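Local structure of putative pyrroline carboxylate reductase (Streptococcus pyogenes, 2AHR) at the interface of chains A and B. The protein catalyses the NAD(P)H-dependent reduction of 1-pyrroline-5-carboxylate to L-proline, the closing step of proline biosynthesis. Numbering follows the deposited sequence. Chains: chain A/B, putative pyrroline carboxylate reductase.

The interface of chains A and B. Residues chain A 174-175, 178-179, 182, 236; chain B 241-242, 245-246.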
# COMPACT_ATOMS: atom_id res chain seq x y z
N LEU A 174 -3.17 -24.05 -4.84
CA LEU A 174 -2.21 -22.98 -4.52
C LEU A 174 -2.20 -22.80 -3.00
O LEU A 174 -1.16 -22.55 -2.40
CB LEU A 174 -2.57 -21.66 -5.22
CG LEU A 174 -1.46 -20.60 -5.21
CD1 LEU A 174 -0.29 -20.98 -6.15
CD2 LEU A 174 -2.01 -19.18 -5.55
N PHE A 175 -3.36 -22.94 -2.37
CA PHE A 175 -3.45 -22.73 -0.93
C PHE A 175 -2.68 -23.80 -0.14
O PHE A 175 -1.90 -23.51 0.78
CB PHE A 175 -4.93 -22.72 -0.56
CG PHE A 175 -5.20 -22.55 0.92
CD1 PHE A 175 -5.13 -21.29 1.52
CD2 PHE A 175 -5.53 -23.65 1.71
CE1 PHE A 175 -5.40 -21.12 2.89
CE2 PHE A 175 -5.79 -23.50 3.06
CZ PHE A 175 -5.73 -22.22 3.65
N ALA A 178 0.90 -23.32 -0.52
CA ALA A 178 1.39 -22.23 0.32
C ALA A 178 1.65 -22.75 1.74
O ALA A 178 2.65 -22.40 2.36
CB ALA A 178 0.41 -21.08 0.32
N LEU A 179 0.76 -23.62 2.24
CA LEU A 179 0.91 -24.17 3.58
C LEU A 179 2.19 -24.99 3.63
O LEU A 179 2.99 -24.84 4.56
CB LEU A 179 -0.32 -25.04 3.97
CG LEU A 179 -1.61 -24.24 4.29
CD1 LEU A 179 -2.80 -25.17 4.51
CD2 LEU A 179 -1.39 -23.34 5.52
N ALA A 182 5.36 -22.94 3.50
CA ALA A 182 5.53 -22.37 4.83
C ALA A 182 6.18 -23.41 5.74
O ALA A 182 7.09 -23.11 6.52
CB ALA A 182 4.17 -21.96 5.39
N LEU A 236 -4.03 -13.52 8.92
CA LEU A 236 -4.81 -13.76 7.70
C LEU A 236 -5.78 -12.59 7.44
O LEU A 236 -5.99 -12.20 6.30
CB LEU A 236 -5.62 -15.07 7.78
CG LEU A 236 -4.88 -16.42 7.70
CD1 LEU A 236 -5.84 -17.58 7.82
CD2 LEU A 236 -4.04 -16.56 6.42
N LEU B 241 -1.73 -14.34 -2.24
CA LEU B 241 -2.30 -15.44 -1.45
C LEU B 241 -1.18 -16.21 -0.75
O LEU B 241 -1.24 -16.44 0.47
CB LEU B 241 -3.15 -16.39 -2.31
CG LEU B 241 -3.57 -17.68 -1.58
CD1 LEU B 241 -4.65 -17.37 -0.58
CD2 LEU B 241 -4.06 -18.70 -2.49
N THR B 242 -0.16 -16.61 -1.52
CA THR B 242 0.92 -17.45 -0.97
C THR B 242 1.67 -16.78 0.20
O THR B 242 1.93 -17.41 1.22
CB THR B 242 1.92 -17.96 -2.08
OG1 THR B 242 1.22 -18.82 -2.99
CG2 THR B 242 3.06 -18.78 -1.46
N VAL B 245 -0.60 -16.63 3.40
CA VAL B 245 -0.65 -17.92 4.15
C VAL B 245 0.65 -18.14 4.92
O VAL B 245 0.65 -18.51 6.10
CB VAL B 245 -0.91 -19.09 3.18
CG1 VAL B 245 -0.89 -20.46 3.90
CG2 VAL B 245 -2.23 -18.90 2.46
N SER B 246 1.77 -17.84 4.26
CA SER B 246 3.10 -18.04 4.82
C SER B 246 3.33 -17.13 6.02
O SER B 246 3.83 -17.53 7.09
CB SER B 246 4.16 -17.81 3.73
OG SER B 246 5.46 -17.93 4.28
O HOH W 1 1.56 -21.48 -3.14
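B:Val245 puts its forked side chain between A:Phe175, A:Ala178 and A:Leu179, and it gives up 69 Å² of surface to chain A, more than any other residue of the patch. Its two methyls do different jobs. CG1, anti to the backbone N (chi1 177°), runs into the CD2 methyl of A:Leu179 at 3.3 Å, closer than normal carbon packing; the two side chains cross at about a right angle. CG2, the other branch, reaches CD1 and CE1 of A:Phe175, and lies 3.9 Å from CD1. It sits outside the ring perimeter and lifted from the ring plane, so the phenyl is touched along one flank and not over its centre.

On the side away from CA, and roughly square to both prongs, the A:Ala178 methyl meets the branch carbon, CB to CB of B:Val245 at 3.7 Å. The same methyl rests on the backbone of B:Thr242, whose CA is 3.9 Å from A:Ala178 CB; so short a side chain is consistent with the close approach of the helices. Further along, A:Ala182 CB faces B:Ser246 CA at 4.1 Å, a looser contact. At the opposite end A:Leu174 and B:Leu241 point in roughly opposite directions and meet at their CD2 methyls.

A polar link runs through water. With OG1 of B:Thr242 beside its own backbone N (chi1 -64°), the hydroxyl faces chain A and lies 2.7 Å from water 1. That water is 3.0 Å from the main-chain O of A:Leu174, bridging the two helices next to the leucine pair.

This mainly apolar, helix-on-helix patch is part of the two-fold surface holding two reductase copies together as a dimer. It joins the middle and later turns of helix 158-185 of chain A to the opening turns of helix 241-258 of chain B, running in broadly the same direction; A:Leu236, from helix 228-239, borders it. All three helices lie in the family's dimerisation region, and the two-fold repeats the contact with chains exchanged.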